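Local structure of GCN5-related N-acetyltransferase (Kribbella flavida, 4MY0) at residues L174-A178 with E227-H231; L351-L357 with L377-F381. The protein binds acetyl-CoA and probably transfers its acetyl group to an amine, with aminoglycosides as possible substrates. Residues are numbered along the deposited sequence.

Contact 1 (L174-A178 with E227-H231); sequences LVGTA and ELVAH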
ATOM      1  N   LEU C 174     -21.424 -37.246  -5.529  1.00 26.91           N
ATOM      2  CA  LEU C 174     -20.006 -37.286  -5.207  1.00 26.51           C
ATOM      3  C   LEU C 174     -19.757 -36.640  -3.846  1.00 30.08           C
ATOM      4  O   LEU C 174     -19.019 -37.172  -3.021  1.00 28.55           O
ATOM      5  CB  LEU C 174     -19.202 -36.572  -6.284  1.00 26.92           C
ATOM      6  CG  LEU C 174     -19.183 -37.314  -7.615  1.00 30.77           C
ATOM      7  CD1 LEU C 174     -18.479 -36.512  -8.693  1.00 28.44           C
ATOM      8  CD2 LEU C 174     -18.555 -38.705  -7.473  1.00 28.44           C
ATOM      9  N   VAL C 175     -20.400 -35.502  -3.616  1.00 29.34           N
ATOM     10  CA  VAL C 175     -20.257 -34.777  -2.358  1.00 34.46           C
ATOM     11  C   VAL C 175     -20.778 -35.648  -1.217  1.00 33.10           C
ATOM     12  O   VAL C 175     -20.144 -35.754  -0.161  1.00 30.56           O
ATOM     13  CB  VAL C 175     -21.032 -33.437  -2.399  1.00 39.75           C
ATOM     14  CG1 VAL C 175     -21.302 -32.918  -1.003  1.00 41.58           C
ATOM     15  CG2 VAL C 175     -20.267 -32.400  -3.196  1.00 37.17           C
ATOM     16  N   GLY C 176     -21.928 -36.279  -1.448  1.00 31.91           N
ATOM     17  CA  GLY C 176     -22.573 -37.107  -0.444  1.00 32.34           C
ATOM     18  C   GLY C 176     -21.680 -38.251  -0.013  1.00 34.07           C
ATOM     19  O   GLY C 176     -21.491 -38.496   1.179  1.00 35.00           O
ATOM     20  N   THR C 177     -21.119 -38.946  -0.995  1.00 32.28           N
ATOM     21  CA  THR C 177     -20.238 -40.070  -0.728  1.00 35.29           C
ATOM     22  C   THR C 177     -19.041 -39.592   0.092  1.00 32.06           C
ATOM     23  O   THR C 177     -18.658 -40.226   1.062  1.00 34.05           O
ATOM     24  CB  THR C 177     -19.757 -40.720  -2.040  1.00 39.33           C
ATOM     25  OG1 THR C 177     -20.894 -41.167  -2.798  1.00 41.40           O
ATOM     26  CG2 THR C 177     -18.847 -41.905  -1.752  1.00 38.93           C
ATOM     27  N   ALA C 178     -18.469 -38.455  -0.285  1.00 31.30           N
ATOM     28  CA  ALA C 178     -17.299 -37.940   0.417  1.00 30.12           C
ATOM     29  C   ALA C 178     -17.613 -37.583   1.877  1.00 30.47           C
ATOM     30  O   ALA C 178     -16.873 -37.948   2.791  1.00 32.66           O
ATOM     31  CB  ALA C 178     -16.722 -36.736  -0.317  1.00 29.34           C
ATOM     32  N   GLU C 227     -14.980 -25.050  -4.695  1.00 27.45           N
ATOM     33  CA  GLU C 227     -15.116 -26.386  -4.140  1.00 23.63           C
ATOM     34  C   GLU C 227     -14.349 -27.397  -4.972  1.00 26.15           C
ATOM     35  O   GLU C 227     -14.410 -27.364  -6.208  1.00 27.32           O
ATOM     36  CB  GLU C 227     -16.598 -26.798  -4.037  1.00 23.45           C
ATOM     37  CG  GLU C 227     -16.791 -28.177  -3.395  1.00 32.10           C
ATOM     38  CD  GLU C 227     -18.263 -28.531  -3.126  1.00 43.53           C
ATOM     39  OE1 GLU C 227     -19.154 -27.956  -3.793  1.00 48.84           O
ATOM     40  OE2 GLU C 227     -18.520 -29.395  -2.249  1.00 45.35           O
ATOM     41  N   LEU C 228     -13.624 -28.283  -4.288  1.00 19.26           N
ATOM     42  CA  LEU C 228     -12.982 -29.419  -4.938  1.00 27.14           C
ATOM     43  C   LEU C 228     -13.277 -30.647  -4.105  1.00 26.15           C
ATOM     44  O   LEU C 228     -13.040 -30.661  -2.896  1.00 26.46           O
ATOM     45  CB  LEU C 228     -11.469 -29.225  -5.056  1.00 23.30           C
ATOM     46  CG  LEU C 228     -10.779 -30.199  -6.019  1.00 24.42           C
ATOM     47  CD1 LEU C 228      -9.564 -29.536  -6.692  1.00 20.69           C
ATOM     48  CD2 LEU C 228     -10.377 -31.478  -5.297  1.00 24.20           C
ATOM     49  N   VAL C 229     -13.798 -31.678  -4.758  1.00 26.57           N
ATOM     50  CA  VAL C 229     -14.063 -32.952  -4.099  1.00 25.87           C
ATOM     51  C   VAL C 229     -13.333 -34.044  -4.871  1.00 26.22           C
ATOM     52  O   VAL C 229     -13.418 -34.110  -6.096  1.00 26.11           O
ATOM     53  CB  VAL C 229     -15.574 -33.244  -4.064  1.00 31.91           C
ATOM     54  CG1 VAL C 229     -15.856 -34.684  -3.634  1.00 29.15           C
ATOM     55  CG2 VAL C 229     -16.266 -32.249  -3.131  1.00 33.62           C
ATOM     56  N   ALA C 230     -12.590 -34.887  -4.165  1.00 26.81           N
ATOM     57  CA  ALA C 230     -11.877 -35.969  -4.834  1.00 27.92           C
ATOM     58  C   ALA C 230     -11.794 -37.197  -3.934  1.00 33.94           C
ATOM     59  O   ALA C 230     -11.383 -37.102  -2.773  1.00 36.83           O
ATOM     60  CB  ALA C 230     -10.497 -35.517  -5.239  1.00 24.83           C
ATOM     61  N   HIS C 231     -12.170 -38.348  -4.481  1.00 34.54           N
ATOM     62  CA  HIS C 231     -12.156 -39.588  -3.718  1.00 39.13           C
ATOM     63  C   HIS C 231     -10.818 -40.320  -3.782  1.00 43.46           C
ATOM     64  O   HIS C 231     -10.505 -41.111  -2.894  1.00 52.10           O
ATOM     65  CB  HIS C 231     -13.281 -40.515  -4.182  1.00 40.23           C
ATOM     66  CG  HIS C 231     -14.651 -39.947  -3.980  1.00 42.97           C
ATOM     67  ND1 HIS C 231     -15.778 -40.491  -4.561  1.00 46.53           N
ATOM     68  CD2 HIS C 231     -15.077 -38.880  -3.262  1.00 43.05           C
ATOM     69  CE1 HIS C 231     -16.838 -39.787  -4.205  1.00 47.24           C
ATOM     70  NE2 HIS C 231     -16.441 -38.807  -3.413  1.00 46.44           N
TER
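His231 follows directly on the strand that ends at Ala230, and its side chain reaches back to the helix. With chi1 at m (-62°), the imidazole lies beside the helix, and His231 NE2 donates a hydrogen bond to Leu174 O at 3.1 Å. Leu174 O also accepts the helical bond from Ala178 N, at 3.1 Å, so it serves two donors. The ring meets Leu174 O and the Ala178 methyl at its edge. Ala178 CB is 3.7 Å from His231 NE2. Leu174, in the mt rotamer, brings CD2 to 3.8 Å from His231 CE1. Thr177 places CB 3.8 Å from His231 CE1, while its OG1 bonds back to Glu173 O within the helix. Here helix 168-182 packs on strand 222-230 in the second GNAT-like part of the chain. The axes of segments 174-178 and 227-230 cross at 66° and come within 8.7 Å. Side chains on one face of the strand, Glu227 and Val229, point to the helix, whereas Ala230 turns to helix 233-244. Val229, with chi1 at t, splits its methyls: CG1 is 4.0 Å from Ala178 CB and CG2 is 4.0 Å from Val175 CG2. Val175 is also t, and its CG2 lies 3.6 Å from Glu227 OE2, at the end of a glutamate extended through chi1 and chi2. Phe213 of strand 212-219 touches Leu174 and Val175 and adds to this apolar surface.

Contact 2 (L351-L357 with L377-F381); sequences LYAGTPL and LDTAF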
ATOM      1  N   LEU C 351     -21.675 -26.835  22.066  1.00 27.31           N
ATOM      2  CA  LEU C 351     -21.444 -28.247  22.381  1.00 25.82           C
ATOM      3  C   LEU C 351     -21.829 -29.139  21.193  1.00 25.36           C
ATOM      4  O   LEU C 351     -21.088 -30.062  20.827  1.00 25.79           O
ATOM      5  CB  LEU C 351     -22.238 -28.653  23.627  1.00 25.72           C
ATOM      6  CG  LEU C 351     -22.291 -30.146  23.939  1.00 29.86           C
ATOM      7  CD1 LEU C 351     -20.918 -30.622  24.337  1.00 29.58           C
ATOM      8  CD2 LEU C 351     -23.327 -30.493  25.024  1.00 30.25           C
ATOM      9  N   TYR C 352     -22.980 -28.843  20.585  1.00 23.01           N
ATOM     10  CA  TYR C 352     -23.471 -29.584  19.417  1.00 23.27           C
ATOM     11  C   TYR C 352     -22.475 -29.494  18.270  1.00 25.12           C
ATOM     12  O   TYR C 352     -22.338 -30.427  17.474  1.00 23.75           O
ATOM     13  CB  TYR C 352     -24.819 -29.009  18.973  1.00 21.84           C
ATOM     14  CG  TYR C 352     -25.516 -29.771  17.861  1.00 23.44           C
ATOM     15  CD1 TYR C 352     -26.453 -30.753  18.159  1.00 25.26           C
ATOM     16  CD2 TYR C 352     -25.263 -29.489  16.516  1.00 22.72           C
ATOM     17  CE1 TYR C 352     -27.104 -31.453  17.157  1.00 24.12           C
ATOM     18  CE2 TYR C 352     -25.926 -30.177  15.494  1.00 21.89           C
ATOM     19  CZ  TYR C 352     -26.846 -31.158  15.836  1.00 25.83           C
ATOM     20  OH  TYR C 352     -27.515 -31.866  14.862  1.00 21.75           O
ATOM     21  N   ALA C 353     -21.783 -28.362  18.192  1.00 20.30           N
ATOM     22  CA  ALA C 353     -20.819 -28.129  17.124  1.00 26.89           C
ATOM     23  C   ALA C 353     -19.449 -28.748  17.408  1.00 29.32           C
ATOM     24  O   ALA C 353     -18.551 -28.648  16.574  1.00 33.02           O
ATOM     25  CB  ALA C 353     -20.664 -26.625  16.869  1.00 25.86           C
ATOM     26  N   GLY C 354     -19.279 -29.350  18.586  1.00 26.80           N
ATOM     27  CA  GLY C 354     -18.010 -29.963  18.956  1.00 26.94           C
ATOM     28  C   GLY C 354     -16.996 -29.061  19.663  1.00 29.21           C
ATOM     29  O   GLY C 354     -15.830 -29.419  19.801  1.00 29.83           O
ATOM     30  N   THR C 355     -17.419 -27.890  20.125  1.00 26.15           N
ATOM     31  CA  THR C 355     -16.519 -27.040  20.908  1.00 25.95           C
ATOM     32  C   THR C 355     -16.155 -27.763  22.219  1.00 31.17           C
ATOM     33  O   THR C 355     -17.029 -28.290  22.900  1.00 30.81           O
ATOM     34  CB  THR C 355     -17.182 -25.674  21.193  1.00 29.77           C
ATOM     35  OG1 THR C 355     -17.637 -25.107  19.956  1.00 30.82           O
ATOM     36  CG2 THR C 355     -16.212 -24.697  21.870  1.00 25.38           C
ATOM     37  N   PRO C 356     -14.857 -27.807  22.567  1.00 30.41           N
ATOM     38  CA  PRO C 356     -14.413 -28.531  23.776  1.00 29.98           C
ATOM     39  C   PRO C 356     -15.066 -27.995  25.054  1.00 31.96           C
ATOM     40  O   PRO C 356     -15.275 -26.779  25.180  1.00 30.41           O
ATOM     41  CB  PRO C 356     -12.897 -28.259  23.829  1.00 30.16           C
ATOM     42  CG  PRO C 356     -12.513 -27.786  22.455  1.00 34.72           C
ATOM     43  CD  PRO C 356     -13.744 -27.155  21.851  1.00 31.44           C
ATOM     44  N   LEU C 357     -15.370 -28.886  25.994  1.00 32.28           N
ATOM     45  CA  LEU C 357     -16.032 -28.485  27.227  1.00 35.61           C
ATOM     46  C   LEU C 357     -15.163 -27.523  28.034  1.00 36.56           C
ATOM     47  O   LEU C 357     -15.678 -26.595  28.662  1.00 36.77           O
ATOM     48  CB  LEU C 357     -16.403 -29.705  28.078  1.00 41.29           C
ATOM     49  CG  LEU C 357     -17.854 -30.195  28.007  1.00 44.62           C
ATOM     50  CD1 LEU C 357     -18.828 -29.176  28.588  1.00 44.93           C
ATOM     51  CD2 LEU C 357     -18.220 -30.504  26.585  1.00 46.30           C
ATOM     52  N   LEU C 377     -19.134 -36.341  26.851  1.00 41.86           N
ATOM     53  CA  LEU C 377     -19.647 -35.377  25.886  1.00 38.84           C
ATOM     54  C   LEU C 377     -18.605 -34.978  24.845  1.00 41.96           C
ATOM     55  O   LEU C 377     -18.922 -34.837  23.659  1.00 40.07           O
ATOM     56  CB  LEU C 377     -20.164 -34.134  26.604  1.00 39.07           C
ATOM     57  CG  LEU C 377     -21.437 -34.335  27.417  1.00 37.77           C
ATOM     58  CD1 LEU C 377     -21.719 -33.099  28.258  1.00 32.48           C
ATOM     59  CD2 LEU C 377     -22.595 -34.628  26.488  1.00 35.58           C
ATOM     60  N   ASP C 378     -17.364 -34.787  25.286  1.00 45.27           N
ATOM     61  CA  ASP C 378     -16.299 -34.365  24.378  1.00 47.65           C
ATOM     62  C   ASP C 378     -16.113 -35.357  23.220  1.00 47.53           C
ATOM     63  O   ASP C 378     -16.101 -34.964  22.050  1.00 45.74           O
ATOM     64  CB  ASP C 378     -14.981 -34.153  25.142  1.00 53.52           C
ATOM     65  CG  ASP C 378     -14.750 -32.686  25.543  1.00 57.27           C
ATOM     66  OD1 ASP C 378     -15.638 -31.833  25.317  1.00 55.23           O
ATOM     67  OD2 ASP C 378     -13.669 -32.384  26.095  1.00 61.42           O
ATOM     68  N   THR C 379     -15.993 -36.643  23.539  1.00 50.53           N
ATOM     69  CA  THR C 379     -15.798 -37.655  22.494  1.00 53.38           C
ATOM     70  C   THR C 379     -17.050 -37.916  21.638  1.00 47.70           C
ATOM     71  O   THR C 379     -16.949 -38.080  20.423  1.00 49.85           O
ATOM     72  CB  THR C 379     -15.242 -38.975  23.066  1.00 56.86           C
ATOM     73  OG1 THR C 379     -16.105 -39.452  24.104  1.00 60.48           O
ATOM     74  CG2 THR C 379     -13.855 -38.745  23.638  1.00 57.39           C
ATOM     75  N   ALA C 380     -18.216 -37.948  22.278  1.00 39.87           N
ATOM     76  CA  ALA C 380     -19.495 -38.059  21.570  1.00 40.54           C
ATOM     77  C   ALA C 380     -19.627 -37.039  20.434  1.00 40.22           C
ATOM     78  O   ALA C 380     -19.893 -37.398  19.284  1.00 42.51           O
ATOM     79  CB  ALA C 380     -20.648 -37.889  22.552  1.00 38.13           C
ATOM     80  N   PHE C 381     -19.444 -35.764  20.763  1.00 35.78           N
ATOM     81  CA  PHE C 381     -19.590 -34.701  19.775  1.00 34.47           C
ATOM     82  C   PHE C 381     -18.290 -34.439  19.023  1.00 34.76           C
ATOM     83  O   PHE C 381     -18.208 -33.530  18.198  1.00 34.05           O
ATOM     84  CB  PHE C 381     -20.097 -33.418  20.441  1.00 28.69           C
ATOM     85  CG  PHE C 381     -21.524 -33.511  20.931  1.00 28.87           C
ATOM     86  CD1 PHE C 381     -22.582 -33.227  20.079  1.00 24.82           C
ATOM     87  CD2 PHE C 381     -21.804 -33.890  22.242  1.00 31.00           C
ATOM     88  CE1 PHE C 381     -23.904 -33.308  20.531  1.00 24.41           C
ATOM     89  CE2 PHE C 381     -23.117 -33.971  22.700  1.00 32.11           C
ATOM     90  CZ  PHE C 381     -24.169 -33.678  21.842  1.00 27.18           C
TER
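The Phe381 ring is the main bump. It fits against the end of helix 345-352, with Leu351 CG over one face and Leu351 O 3.5 Å from Phe381 CG. Tyr352 borders the ring, its CA 3.8 Å from Phe381 CD1. Leu351 extends CD1 into the hollow between Phe381 CD2 (4.0 Å) and Leu377 CB (4.2 Å). Leu357 CD2 also reaches Leu377 CB, at 4.1 Å. These helices belong to the sterol carrier protein-like domain, where Leu377 also packs on Leu341 and Leu322 of its sheet. A Schellman motif ends the first helix at Gly354, whose phi is positive. Gly354 CA sits 3.7 Å from Phe381 O, where a CB would fit tightly; a CB would also jam against Ala353 O, which by itself calls for glycine. After the turn, Pro356 is the N-cap residue of helix 357-362. Asp378 OD1 accepts a 3.0 Å hydrogen bond from Leu357 N, in the first turn of that helix. Asp378 OD2 makes a salt bridge to Arg183 of a second subunit.

Overall arrangement
The chain first runs through the N-terminal GNAT-like part and later reaches helix 168-182. Contact 1 closes a loop of 48 residues, including helix 192-200 and strands 205-209 and 212-219, by bringing strand 222-230 back to that helix. The chain then passes through strands 252-256 and 274-284 of the large mixed sheet before entering the C-terminal domain. There contact 2 closes a shorter loop of 19 residues, joining the turn between helices 345-352 and 357-362 to the end of helix 371-380. The two loops are in series and neither nest nor cross. The centres of contacts 1 and 2 lie about 25 Å apart. Both contacts also touch the second subunit.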